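PDB 4Z0V: 2',5'-phosphodiesterase 12 from Homo sapiens, which belongs to the endonuclease/exonuclease/phosphatase family, whose magnesium-binding alpha/beta sandwich is joined here to a beta-rich N-terminal domain. Local coordinates for residues A[126-131]-A[175-180]; A[7-12]-A[30-35]; A[150-155]-A[420-425]; A[43-48]-A[57-62]; A[243-248]-A[361-366]. One frame throughout, in Å; residues are numbered along the deposited sequence. Where two conformers were deposited one is given.

Overall arrangement
The contacts fall into two domains. Contacts 2 and 4 come first along the chain and lie in the beta-rich N-terminal domain, in separate sheets whose strands 28-32 and 40-46 are consecutive; their centres are about 24 Å apart. Contacts 1, 3 and 5 belong to the DNase I-like domain. Contact 1 is buried at the middle of a six-stranded sheet. Contact 3 alternates with it along the chain, joins two loops, and comes within about 8 Å of it at the nearest atoms. Contact 5, a helix against a short strand, has its centre about 63 Å from that of contact 4, so the two mark opposite sides of the molecule.

Contact 1. Residues A[126-131]-A[175-180]; sequences IRTVSY and ADVICL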
# COMPACT_ATOMS: atom_id res chain seq x y z
N ILE A 126 10.21 -7.68 10.75
CA ILE A 126 9.51 -6.59 10.08
C ILE A 126 8.59 -7.24 9.08
O ILE A 126 9.06 -7.68 8.02
CB ILE A 126 10.43 -5.53 9.40
CG1 ILE A 126 11.57 -5.04 10.33
CG2 ILE A 126 9.57 -4.35 8.84
CD1 ILE A 126 12.68 -4.22 9.51
N ARG A 127 7.29 -7.31 9.37
CA ARG A 127 6.35 -7.81 8.37
C ARG A 127 6.10 -6.66 7.38
O ARG A 127 5.57 -5.61 7.75
CB ARG A 127 5.04 -8.30 9.00
CG ARG A 127 4.06 -8.80 7.94
CD ARG A 127 2.93 -9.59 8.54
NE ARG A 127 3.41 -10.87 9.06
CZ ARG A 127 2.92 -11.50 10.13
NH1 ARG A 127 1.91 -10.97 10.81
NH2 ARG A 127 3.45 -12.64 10.53
N THR A 128 6.38 -6.91 6.10
CA THR A 128 6.33 -5.86 5.08
C THR A 128 5.36 -6.24 3.98
O THR A 128 5.26 -7.41 3.60
CB THR A 128 7.77 -5.67 4.51
OG1 THR A 128 8.65 -5.39 5.60
CG2 THR A 128 7.85 -4.51 3.52
N VAL A 129 4.53 -5.25 3.57
CA VAL A 129 3.52 -5.44 2.52
C VAL A 129 3.79 -4.47 1.39
O VAL A 129 4.11 -3.31 1.67
CB VAL A 129 2.08 -5.19 3.10
CG1 VAL A 129 1.02 -5.25 1.98
CG2 VAL A 129 1.75 -6.17 4.24
N SER A 130 3.60 -4.88 0.15
CA SER A 130 3.63 -3.96 -1.01
C SER A 130 2.40 -4.28 -1.82
O SER A 130 2.19 -5.45 -2.17
CB SER A 130 4.90 -4.06 -1.85
OG SER A 130 4.86 -3.09 -2.89
N TYR A 131 1.57 -3.26 -2.10
CA TYR A 131 0.30 -3.57 -2.78
C TYR A 131 -0.21 -2.41 -3.61
O TYR A 131 -0.40 -1.33 -3.08
CB TYR A 131 -0.72 -3.87 -1.66
CG TYR A 131 -2.06 -4.49 -2.00
CD1 TYR A 131 -2.28 -5.09 -3.24
CD2 TYR A 131 -3.07 -4.60 -1.03
CE1 TYR A 131 -3.47 -5.78 -3.51
CE2 TYR A 131 -4.27 -5.27 -1.30
CZ TYR A 131 -4.45 -5.88 -2.53
OH TYR A 131 -5.61 -6.58 -2.77
N ALA A 175 0.69 -6.27 9.86
CA ALA A 175 1.97 -5.89 9.29
C ALA A 175 2.61 -4.72 10.03
O ALA A 175 1.97 -4.08 10.87
CB ALA A 175 1.77 -5.52 7.82
N ASP A 176 3.90 -4.49 9.74
CA ASP A 176 4.69 -3.43 10.38
C ASP A 176 4.98 -2.29 9.44
O ASP A 176 5.15 -1.16 9.90
CB ASP A 176 6.02 -4.01 10.91
CG ASP A 176 5.76 -5.17 11.88
OD1 ASP A 176 4.74 -5.11 12.62
OD2 ASP A 176 6.52 -6.15 11.85
N VAL A 177 5.16 -2.60 8.16
CA VAL A 177 5.45 -1.62 7.11
C VAL A 177 4.57 -1.96 5.95
O VAL A 177 4.61 -3.10 5.46
CB VAL A 177 6.97 -1.61 6.72
CG1 VAL A 177 7.23 -0.70 5.49
CG2 VAL A 177 7.83 -1.18 7.91
N ILE A 178 3.74 -1.01 5.52
CA ILE A 178 2.80 -1.25 4.42
C ILE A 178 3.00 -0.19 3.37
O ILE A 178 2.83 0.99 3.67
CB ILE A 178 1.32 -1.29 4.87
CG1 ILE A 178 1.09 -2.40 5.95
CG2 ILE A 178 0.45 -1.56 3.64
CD1 ILE A 178 -0.36 -2.33 6.54
N CYS A 179 3.44 -0.61 2.18
CA CYS A 179 3.67 0.32 1.08
C CYS A 179 2.62 0.10 0.03
O CYS A 179 2.49 -1.01 -0.49
CB CYS A 179 5.07 0.18 0.51
SG CYS A 179 6.38 0.73 1.63
N LEU A 180 1.88 1.14 -0.29
CA LEU A 180 0.77 1.04 -1.22
C LEU A 180 0.93 1.95 -2.40
O LEU A 180 1.45 3.06 -2.26
CB LEU A 180 -0.53 1.42 -0.48
CG LEU A 180 -0.88 0.65 0.80
CD1 LEU A 180 -2.18 1.19 1.39
CD2 LEU A 180 -1.04 -0.86 0.51
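Arg127 O takes two backbone N-H groups, from Asp176 N at 2.8 Å and from Val177 N at 3.1 Å. The Asp176 donor arrives in the carbonyl plane on a lone pair, whereas that of Val177 is tilted 16° from it. The aspartate also turns its side chain back to Arg127: chi1 (-57°) sets CG beside its own backbone N, and Asp176 OD2 receives Arg127 N at 2.8 Å, along a nearly straight N-H line and from above the carboxylate plane. Salt bridges to Arg218 and Lys221 surround this buried carboxylate and probably favour its ionised form. Beyond Val177 the pairing becomes a regular parallel ladder, with Val129 N giving to Val177 O, Val129 O accepting Cys179 N at 2.8 Å, and Tyr131 N giving to Cys179 O. The two strands are neighbours within the six-stranded sheet of the DNase I-like sandwich, and the chain between them, which includes helix 159-172, makes a beta-alpha-beta crossover. On the face bearing Val129 and Tyr131, Val129 CG2 touches Ala175 CB at 3.6 Å, and Val129 CB lies 4.0 Å from Ile178 CG2 with both side chains pointing the same way. Tyr131 CB meets Leu180 CD2 at 3.7 Å, while the Tyr131 hydroxyl hydrogen-bonds Glu169 of the crossover helix. Turned to the other face, Thr128, Val177 and Cys179 pack on strands 280-287 and 322-327 of the second sheet.

Contact 2. Residues A[7-12]-A[30-35]; sequences PPAFTE and SLEFGD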
# COMPACT_ATOMS: atom_id res chain seq x y z
N PRO A 7 -10.98 21.00 25.37
CA PRO A 7 -11.45 19.70 25.88
C PRO A 7 -11.34 18.58 24.84
O PRO A 7 -11.32 18.89 23.64
CB PRO A 7 -12.92 19.96 26.25
CG PRO A 7 -13.17 21.44 25.98
CD PRO A 7 -12.11 21.87 25.01
N PRO A 8 -11.26 17.28 25.25
CA PRO A 8 -11.22 16.21 24.24
C PRO A 8 -12.49 16.28 23.38
O PRO A 8 -13.58 16.46 23.92
CB PRO A 8 -11.14 14.93 25.08
CG PRO A 8 -10.68 15.38 26.44
CD PRO A 8 -11.28 16.72 26.61
N ALA A 9 -12.33 16.25 22.06
CA ALA A 9 -13.44 16.35 21.12
C ALA A 9 -13.12 15.65 19.82
O ALA A 9 -11.99 15.71 19.35
CB ALA A 9 -13.79 17.81 20.86
N PHE A 10 -14.11 14.93 19.26
CA PHE A 10 -13.99 14.26 17.96
C PHE A 10 -14.31 15.30 16.89
O PHE A 10 -15.45 15.77 16.85
CB PHE A 10 -14.92 13.01 17.85
CG PHE A 10 -14.56 11.80 18.68
CD1 PHE A 10 -13.45 11.03 18.36
CD2 PHE A 10 -15.35 11.41 19.75
CE1 PHE A 10 -13.10 9.92 19.14
CE2 PHE A 10 -15.01 10.29 20.52
CZ PHE A 10 -13.89 9.56 20.21
N THR A 11 -13.31 15.73 16.09
CA THR A 11 -13.48 16.70 15.00
C THR A 11 -14.16 16.03 13.81
O THR A 11 -14.87 16.68 13.04
CB THR A 11 -12.15 17.32 14.58
OG1 THR A 11 -11.25 16.28 14.18
CG2 THR A 11 -11.53 18.15 15.68
N GLU A 12 -13.92 14.72 13.65
CA GLU A 12 -14.53 13.91 12.60
C GLU A 12 -14.96 12.62 13.25
O GLU A 12 -14.22 12.09 14.08
CB GLU A 12 -13.57 13.67 11.41
CG GLU A 12 -13.12 14.93 10.69
CD GLU A 12 -12.22 14.74 9.49
OE1 GLU A 12 -11.06 14.30 9.67
OE2 GLU A 12 -12.66 15.07 8.37
N SER A 30 -11.40 11.60 14.19
CA SER A 30 -10.26 12.51 14.24
C SER A 30 -10.40 13.17 15.59
O SER A 30 -11.45 13.73 15.90
CB SER A 30 -10.27 13.47 13.05
OG SER A 30 -10.34 12.76 11.82
N LEU A 31 -9.44 12.93 16.45
CA LEU A 31 -9.53 13.39 17.83
C LEU A 31 -8.62 14.59 18.13
O LEU A 31 -7.42 14.54 17.84
CB LEU A 31 -9.17 12.18 18.72
CG LEU A 31 -9.65 12.14 20.18
CD1 LEU A 31 -11.05 12.65 20.33
CD2 LEU A 31 -9.58 10.72 20.72
N GLU A 32 -9.20 15.67 18.68
CA GLU A 32 -8.48 16.86 19.13
C GLU A 32 -8.44 16.87 20.68
O GLU A 32 -9.42 16.46 21.31
CB GLU A 32 -9.07 18.18 18.57
CG GLU A 32 -10.41 18.62 19.15
CD GLU A 32 -10.88 20.03 18.83
OE1 GLU A 32 -10.49 20.57 17.77
OE2 GLU A 32 -11.67 20.58 19.63
N PHE A 33 -7.31 17.32 21.27
CA PHE A 33 -7.09 17.39 22.73
C PHE A 33 -7.33 16.01 23.43
O PHE A 33 -7.80 15.98 24.56
CB PHE A 33 -8.00 18.45 23.39
CG PHE A 33 -7.81 19.91 23.03
CD1 PHE A 33 -7.01 20.73 23.82
CD2 PHE A 33 -8.50 20.48 21.98
CE1 PHE A 33 -6.87 22.09 23.52
CE2 PHE A 33 -8.36 21.84 21.68
CZ PHE A 33 -7.54 22.64 22.45
N GLY A 34 -7.03 14.90 22.74
CA GLY A 34 -7.27 13.57 23.29
C GLY A 34 -6.62 12.42 22.54
O GLY A 34 -5.94 12.63 21.53
N ASP A 35 -6.83 11.18 23.05
CA ASP A 35 -6.26 9.93 22.50
C ASP A 35 -7.28 8.75 22.47
O ASP A 35 -8.02 8.58 23.44
CB ASP A 35 -5.05 9.51 23.36
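A classic beta bulge, in which Thr11 and Glu12 both face Ser30, interrupts the antiparallel pairing of strands 9-14 and 28-32 in the N-terminal domain. Ser30 O is the focus of the bulge, met by Thr11 N at 2.7 Å and by two weak bonds from Glu12 N and from Thr11 OG1, whose torsion (chi1 58°) sets the hydroxyl between its own N and carbonyl carbon. In return Ser30 N gives to Glu12 O at 2.9 Å. The Ser30 hydroxyl adds a side-chain link, Ser30 OG donating to Glu12 OE1 at 2.7 Å on the anti side, 19° out of the carboxylate plane. Before the bulge the register is regular: Ala9 and Glu32 form a hydrogen-bonded pair, with Glu32 N to Ala9 O at 2.9 Å. Beside this pair Thr11 CG2 comes 3.4 Å from Glu32 OE1, and Ala9 CB lies near the other carboxylate oxygen. Phe10 and Leu31 lie on the face opposite Ala9 and Glu32, where both pack on Pro83, and make a CH-pi contact. Leu31 CD1 sits over the Phe10 ring, 3.9 Å from the centroid and displaced toward the CD1-CE1 rim. At the far end, Phe33 CB touches Pro7 O at 3.4 Å.

Contact 3. Residues A[150-155]-A[420-425]; sequences PYCAPY and ALPSVS
Neither segment forms helix or strand; the two segments run in roughly the same direction, 21° apart, and their CA atoms come closest at Cys152 and Ser423, while a cis peptide bond precedes Pro422. Tyr151 bridges them at one end. Its ring stands with CG between the backbone N and carbonyl carbon (chi1 47°), and Tyr151 OH donates to Leu421 O at 2.6 Å, from 40° above the carbonyl plane; the Tyr151 hydroxyl also hydrogen-bonds Gly385 N. Ala420 CB lies over one face of the Tyr151 ring in a CH-pi contact, 4.0 Å from the centroid, and Pro422 O lies at the edge. Next along, Cys152 SG packs on Pro422 CG at 4.2 Å. A water accepts from Val424 N at 3.1 Å and, weakly, from Ala153 N, linking the two backbones. At the other end Val424 CG1 meets Ala153 CB at 3.7 Å and Tyr155 OH at 3.3 Å. Ser423 OG accepts Ser425 N at 3.0 Å, an ST turn around Val424. The Pro422 side chain is about 9 Å from the magnesium ion, which is consistent with a place for the paired loops at the metal-binding end of the sandwich, where connections between strands surround the active site in this family.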
# COMPACT_ATOMS: atom_id res chain seq x y z
N PRO A 150 -14.39 -6.65 -17.83
CA PRO A 150 -15.80 -6.99 -18.09
C PRO A 150 -16.28 -8.24 -17.35
O PRO A 150 -17.49 -8.37 -17.08
CB PRO A 150 -15.84 -7.20 -19.60
CG PRO A 150 -14.43 -7.55 -19.99
CD PRO A 150 -13.58 -6.72 -19.06
N TYR A 151 -15.33 -9.10 -16.96
CA TYR A 151 -15.54 -10.34 -16.22
C TYR A 151 -15.84 -10.11 -14.74
O TYR A 151 -16.24 -11.04 -14.05
CB TYR A 151 -14.28 -11.24 -16.35
CG TYR A 151 -12.97 -10.51 -16.10
CD1 TYR A 151 -12.54 -10.23 -14.80
CD2 TYR A 151 -12.18 -10.08 -17.16
CE1 TYR A 151 -11.35 -9.54 -14.57
CE2 TYR A 151 -11.00 -9.38 -16.94
CZ TYR A 151 -10.59 -9.10 -15.64
OH TYR A 151 -9.39 -8.47 -15.43
N CYS A 152 -15.59 -8.89 -14.24
CA CYS A 152 -15.77 -8.61 -12.82
C CYS A 152 -17.18 -8.14 -12.57
O CYS A 152 -17.71 -7.37 -13.35
CB CYS A 152 -14.75 -7.56 -12.36
SG CYS A 152 -14.82 -7.19 -10.60
N ALA A 153 -17.80 -8.59 -11.49
CA ALA A 153 -19.14 -8.10 -11.14
C ALA A 153 -19.07 -6.58 -10.95
O ALA A 153 -18.20 -6.12 -10.20
CB ALA A 153 -19.61 -8.78 -9.87
N PRO A 154 -19.85 -5.76 -11.67
CA PRO A 154 -19.74 -4.30 -11.52
C PRO A 154 -19.79 -3.82 -10.06
O PRO A 154 -19.03 -2.91 -9.73
CB PRO A 154 -20.94 -3.78 -12.31
CG PRO A 154 -21.11 -4.81 -13.39
CD PRO A 154 -20.86 -6.10 -12.70
N TYR A 155 -20.61 -4.45 -9.19
CA TYR A 155 -20.69 -4.04 -7.78
C TYR A 155 -19.33 -4.23 -7.09
O TYR A 155 -19.01 -3.48 -6.18
CB TYR A 155 -21.82 -4.77 -7.00
CG TYR A 155 -21.57 -6.22 -6.64
CD1 TYR A 155 -20.89 -6.57 -5.47
CD2 TYR A 155 -22.08 -7.25 -7.42
CE1 TYR A 155 -20.68 -7.90 -5.12
CE2 TYR A 155 -21.91 -8.59 -7.06
CZ TYR A 155 -21.21 -8.91 -5.91
OH TYR A 155 -21.03 -10.22 -5.56
N ALA A 420 -10.43 -13.45 -14.01
CA ALA A 420 -9.21 -12.73 -13.66
C ALA A 420 -9.53 -11.74 -12.56
O ALA A 420 -10.57 -11.87 -11.89
CB ALA A 420 -8.63 -12.04 -14.89
N LEU A 421 -8.64 -10.76 -12.37
CA LEU A 421 -8.79 -9.79 -11.28
C LEU A 421 -9.11 -8.38 -11.79
O LEU A 421 -8.74 -8.03 -12.91
CB LEU A 421 -7.48 -9.76 -10.45
CG LEU A 421 -6.93 -11.13 -9.97
CD1 LEU A 421 -5.60 -10.96 -9.29
CD2 LEU A 421 -7.93 -11.86 -9.08
N PRO A 422 -9.74 -7.52 -10.99
CA PRO A 422 -10.31 -7.79 -9.66
C PRO A 422 -11.53 -8.69 -9.78
O PRO A 422 -11.96 -9.02 -10.89
CB PRO A 422 -10.66 -6.40 -9.13
CG PRO A 422 -10.91 -5.59 -10.36
CD PRO A 422 -10.02 -6.14 -11.43
N SER A 423 -12.07 -9.12 -8.63
CA SER A 423 -13.24 -9.97 -8.57
C SER A 423 -14.03 -9.70 -7.31
O SER A 423 -13.58 -8.95 -6.41
CB SER A 423 -12.82 -11.44 -8.63
OG SER A 423 -12.27 -11.82 -7.38
N VAL A 424 -15.13 -10.44 -7.15
CA VAL A 424 -15.91 -10.38 -5.91
C VAL A 424 -15.05 -10.85 -4.70
O VAL A 424 -15.39 -10.52 -3.57
CB VAL A 424 -17.20 -11.24 -6.03
CG1 VAL A 424 -18.14 -10.66 -7.09
CG2 VAL A 424 -16.88 -12.71 -6.34
N SER A 425 -13.94 -11.59 -4.94
CA SER A 425 -13.12 -12.14 -3.88
C SER A 425 -11.74 -11.49 -3.78
O SER A 425 -10.96 -11.87 -2.92
CB SER A 425 -12.96 -13.65 -4.10
OG SER A 425 -14.23 -14.27 -4.09
O HOH W 1 -16.11 -11.12 -9.99

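Contact 4. Residues A[43-48]-A[57-62]; sequences WYKEAK and TETDVE
Thr59 stands with OG1 between its backbone N and carbonyl carbon (chi1 77°), which brings the hydroxyl to Trp43 O. Thr59 N at 2.9 Å and Thr59 OG1 at 2.8 Å both grip Trp43 O, the amide in the carbonyl plane and the hydroxyl 48° out of it. Thr59 OG1 also accepts, from Val61 N at 3.0 Å, closing an ST turn that carries Val61 O to Trp43 N at 3.1 Å. Nearer the hairpin turn, Lys45 and Thr57 exchange two backbone bonds, the shorter from Thr57 N to Lys45 O at 2.7 Å. These are the paired strands of the hairpin 40-46 and 56-58, at an outer edge of a four-stranded sheet. Next to this pair, Tyr44 and Glu58 form a non-hydrogen-bonded pair, with Tyr44 CD2 at 3.6 Å from Glu58 CA; the tyrosine also makes a cation-pi contact with Lys78. Trp43 CD1 meets Val61 CG1 at 3.9 Å. Near the hairpin turn a water spans Ala47 O and Thr57 OG1, 2.8 Å from the latter. The Thr59 hydroxyl thus adds to the backbone bonds: donating to Trp43 O while accepting from Val61 N, it ties the turn to the neighbouring strand.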
# COMPACT_ATOMS: atom_id res chain seq x y z
N TRP A 43 -20.25 -0.57 21.21
CA TRP A 43 -21.02 -0.83 20.01
C TRP A 43 -22.36 -1.44 20.38
O TRP A 43 -22.43 -2.33 21.25
CB TRP A 43 -20.27 -1.77 19.08
CG TRP A 43 -19.16 -1.09 18.35
CD1 TRP A 43 -17.83 -1.02 18.70
CD2 TRP A 43 -19.26 -0.47 17.07
NE1 TRP A 43 -17.12 -0.36 17.73
CE2 TRP A 43 -17.97 -0.03 16.70
CE3 TRP A 43 -20.33 -0.28 16.16
CZ2 TRP A 43 -17.72 0.64 15.50
CZ3 TRP A 43 -20.08 0.39 14.97
CH2 TRP A 43 -18.79 0.82 14.65
N TYR A 44 -23.40 -1.02 19.66
CA TYR A 44 -24.76 -1.53 19.77
C TYR A 44 -25.27 -2.04 18.46
O TYR A 44 -24.81 -1.61 17.40
CB TYR A 44 -25.74 -0.45 20.23
CG TYR A 44 -25.37 0.19 21.53
CD1 TYR A 44 -24.43 1.21 21.58
CD2 TYR A 44 -26.03 -0.16 22.71
CE1 TYR A 44 -24.10 1.84 22.79
CE2 TYR A 44 -25.72 0.47 23.92
CZ TYR A 44 -24.75 1.46 23.95
OH TYR A 44 -24.43 2.08 25.13
N LYS A 45 -26.24 -2.94 18.52
CA LYS A 45 -26.91 -3.43 17.33
C LYS A 45 -28.41 -3.26 17.56
O LYS A 45 -28.86 -3.25 18.70
CB LYS A 45 -26.54 -4.89 17.00
CG LYS A 45 -27.04 -5.88 18.05
CD LYS A 45 -26.41 -7.28 17.96
CE LYS A 45 -26.90 -8.14 19.11
NZ LYS A 45 -26.65 -9.59 18.88
N GLU A 46 -29.17 -3.08 16.48
CA GLU A 46 -30.62 -2.98 16.59
C GLU A 46 -31.14 -4.18 17.33
O GLU A 46 -30.65 -5.28 17.10
CB GLU A 46 -31.23 -2.90 15.19
CG GLU A 46 -31.64 -1.52 14.80
CD GLU A 46 -32.31 -1.52 13.45
OE1 GLU A 46 -33.41 -0.94 13.33
OE2 GLU A 46 -31.76 -2.17 12.52
N ALA A 47 -32.05 -3.96 18.28
CA ALA A 47 -32.61 -5.04 19.09
C ALA A 47 -33.31 -6.09 18.22
O ALA A 47 -33.17 -7.29 18.45
CB ALA A 47 -33.58 -4.46 20.12
N LYS A 48 -34.00 -5.63 17.18
CA LYS A 48 -34.69 -6.52 16.24
C LYS A 48 -34.55 -5.95 14.84
O LYS A 48 -34.50 -4.73 14.74
CB LYS A 48 -36.19 -6.64 16.62
CG LYS A 48 -36.47 -7.55 17.82
N THR A 57 -29.38 -2.93 21.38
CA THR A 57 -28.85 -3.99 22.24
C THR A 57 -27.36 -3.81 22.32
O THR A 57 -26.68 -3.77 21.30
CB THR A 57 -29.23 -5.37 21.71
OG1 THR A 57 -30.65 -5.47 21.70
CG2 THR A 57 -28.65 -6.50 22.56
N GLU A 58 -26.85 -3.69 23.55
CA GLU A 58 -25.43 -3.51 23.75
C GLU A 58 -24.67 -4.76 23.33
O GLU A 58 -25.09 -5.87 23.65
CB GLU A 58 -25.20 -3.23 25.23
CG GLU A 58 -23.83 -2.72 25.58
CD GLU A 58 -23.60 -2.83 27.08
OE1 GLU A 58 -23.68 -1.78 27.75
OE2 GLU A 58 -23.40 -3.96 27.58
N THR A 59 -23.58 -4.59 22.60
CA THR A 59 -22.75 -5.75 22.27
C THR A 59 -21.67 -5.81 23.34
O THR A 59 -21.49 -4.82 24.08
CB THR A 59 -22.13 -5.64 20.85
OG1 THR A 59 -21.04 -4.72 20.95
CG2 THR A 59 -23.13 -5.22 19.79
N ASP A 60 -20.89 -6.89 23.39
CA ASP A 60 -19.79 -6.92 24.35
C ASP A 60 -18.53 -6.25 23.77
O ASP A 60 -17.46 -6.36 24.36
CB ASP A 60 -19.48 -8.37 24.84
CG ASP A 60 -19.23 -9.43 23.78
OD1 ASP A 60 -18.76 -9.07 22.67
OD2 ASP A 60 -19.46 -10.63 24.07
N VAL A 61 -18.66 -5.50 22.67
CA VAL A 61 -17.48 -4.92 22.04
C VAL A 61 -17.28 -3.48 22.53
O VAL A 61 -18.10 -2.59 22.26
CB VAL A 61 -17.56 -5.05 20.49
CG1 VAL A 61 -16.32 -4.47 19.82
CG2 VAL A 61 -17.76 -6.52 20.07
N GLU A 62 -16.16 -3.27 23.26
CA GLU A 62 -15.76 -1.97 23.83
C GLU A 62 -14.55 -1.40 23.13
O GLU A 62 -13.85 -0.56 23.70
CB GLU A 62 -15.44 -2.12 25.33
CG GLU A 62 -16.60 -2.62 26.16
CD GLU A 62 -16.25 -2.82 27.62
OE1 GLU A 62 -16.56 -3.90 28.17
OE2 GLU A 62 -15.62 -1.91 28.21
O HOH W 2 -31.22 -7.99 20.70

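Contact 5. Residues A[243-248]-A[361-366]; sequences KELLEK and CNMSLT
Leu245 CD1 touches Leu365 CD2 at 3.7 Å and Met363 SD at 3.9 Å, the leucine and methionine side chains of Leu245 and Met363 crossing at about a right angle. Lys248, one helical turn on, covers the methionine from the helix: its CB lies 3.9 Å from Met363 SD and equally near CE, while Lys248 CE passes 3.3 Å from Ser364 O. The lysine therefore contributes its aliphatic part to the packing. No hydrogen bond joins the two segments. Met363 reaches the helix because CG lies between its backbone N and carbonyl carbon (chi1 64°), and the bend at chi3 (72°) lays CE beside Lys248. The ammonium end is held from within the helix, where Lys248 NZ forms a salt bridge with Glu244 OE2 at 3.5 Å, and a glycerol molecule is close to the lysine side chain. In the next shell, Ala303 of helix 295-316 touches both Leu245 and Leu365, and Trp352 packs on Met363 and Leu365. The strand side is fixed by backbone bonding of Leu365 to Ile345, and the preceding loop by the bond from Tyr252 OH to Asn362 O. Here the short helix 243-248 and the two-stranded sheet 344-345/365-366 meet over helix 295-316, which belongs to a helical layer of the alpha/beta sandwich characteristic of DNase I-like proteins.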
# COMPACT_ATOMS: atom_id res chain seq x y z
N LYS A 243 23.70 14.69 -11.61
CA LYS A 243 24.37 15.36 -12.74
C LYS A 243 25.04 14.38 -13.70
O LYS A 243 24.93 14.58 -14.91
CB LYS A 243 25.37 16.46 -12.30
CG LYS A 243 26.59 15.98 -11.50
CD LYS A 243 27.49 17.16 -11.09
N GLU A 244 25.67 13.30 -13.19
CA GLU A 244 26.34 12.29 -14.01
C GLU A 244 25.34 11.55 -14.91
O GLU A 244 25.64 11.27 -16.08
CB GLU A 244 27.11 11.30 -13.13
CG GLU A 244 28.20 10.54 -13.86
CD GLU A 244 28.92 9.52 -13.00
OE1 GLU A 244 29.45 9.89 -11.93
OE2 GLU A 244 28.98 8.34 -13.41
N LEU A 245 24.14 11.24 -14.38
CA LEU A 245 23.11 10.57 -15.17
C LEU A 245 22.52 11.54 -16.22
O LEU A 245 22.34 11.16 -17.38
CB LEU A 245 22.02 10.00 -14.26
CG LEU A 245 20.87 9.25 -14.91
CD1 LEU A 245 21.37 8.01 -15.61
CD2 LEU A 245 19.84 8.90 -13.87
N LEU A 246 22.28 12.81 -15.82
CA LEU A 246 21.79 13.83 -16.74
C LEU A 246 22.79 14.00 -17.90
O LEU A 246 22.38 14.05 -19.06
CB LEU A 246 21.53 15.16 -16.03
CG LEU A 246 20.75 16.21 -16.83
CD1 LEU A 246 19.33 15.75 -17.13
CD2 LEU A 246 20.73 17.54 -16.09
N GLU A 247 24.11 13.97 -17.58
CA GLU A 247 25.21 14.05 -18.55
C GLU A 247 25.18 12.88 -19.55
O GLU A 247 25.40 13.11 -20.73
CB GLU A 247 26.57 14.10 -17.83
CG GLU A 247 26.93 15.50 -17.33
CD GLU A 247 28.11 15.61 -16.38
OE1 GLU A 247 29.07 14.80 -16.51
OE2 GLU A 247 28.10 16.53 -15.53
N LYS A 248 24.86 11.64 -19.09
CA LYS A 248 24.74 10.47 -19.97
C LYS A 248 23.59 10.62 -20.98
O LYS A 248 23.64 10.03 -22.06
CB LYS A 248 24.55 9.19 -19.16
CG LYS A 248 25.83 8.72 -18.47
CD LYS A 248 25.61 7.54 -17.55
CE LYS A 248 26.90 6.77 -17.41
NZ LYS A 248 27.29 6.62 -15.99
N CYS A 361 18.68 5.21 -25.97
CA CYS A 361 19.54 5.92 -25.00
C CYS A 361 20.52 4.98 -24.30
O CYS A 361 20.62 5.00 -23.06
CB CYS A 361 18.70 6.70 -24.00
SG CYS A 361 17.52 5.68 -23.08
N ASN A 362 21.30 4.21 -25.11
CA ASN A 362 22.30 3.27 -24.65
C ASN A 362 23.27 3.90 -23.69
O ASN A 362 23.93 4.90 -24.00
CB ASN A 362 23.07 2.67 -25.83
CG ASN A 362 22.18 1.85 -26.71
OD1 ASN A 362 21.35 2.38 -27.46
ND2 ASN A 362 22.20 0.56 -26.50
N MET A 363 23.35 3.32 -22.49
CA MET A 363 24.27 3.79 -21.46
C MET A 363 24.53 2.67 -20.48
O MET A 363 23.76 1.71 -20.40
CB MET A 363 23.75 5.07 -20.75
CG MET A 363 22.47 4.87 -19.97
SD MET A 363 21.87 6.34 -19.10
CE MET A 363 21.30 7.36 -20.46
N SER A 364 25.65 2.79 -19.78
CA SER A 364 26.09 1.86 -18.76
C SER A 364 25.69 2.45 -17.40
O SER A 364 25.90 3.64 -17.18
CB SER A 364 27.60 1.67 -18.84
OG SER A 364 28.02 0.64 -17.96
N LEU A 365 25.09 1.64 -16.53
CA LEU A 365 24.70 2.11 -15.18
C LEU A 365 25.23 1.16 -14.15
O LEU A 365 25.24 -0.04 -14.40
CB LEU A 365 23.17 2.23 -15.00
CG LEU A 365 22.36 3.12 -15.95
CD1 LEU A 365 20.89 2.99 -15.64
CD2 LEU A 365 22.79 4.58 -15.87
N THR A 366 25.62 1.68 -12.98
CA THR A 366 26.12 0.87 -11.87
C THR A 366 25.59 1.36 -10.54
O THR A 366 25.40 2.56 -10.36
CB THR A 366 27.66 0.89 -11.81
OG1 THR A 366 28.11 2.24 -11.77
CG2 THR A 366 28.29 0.15 -12.93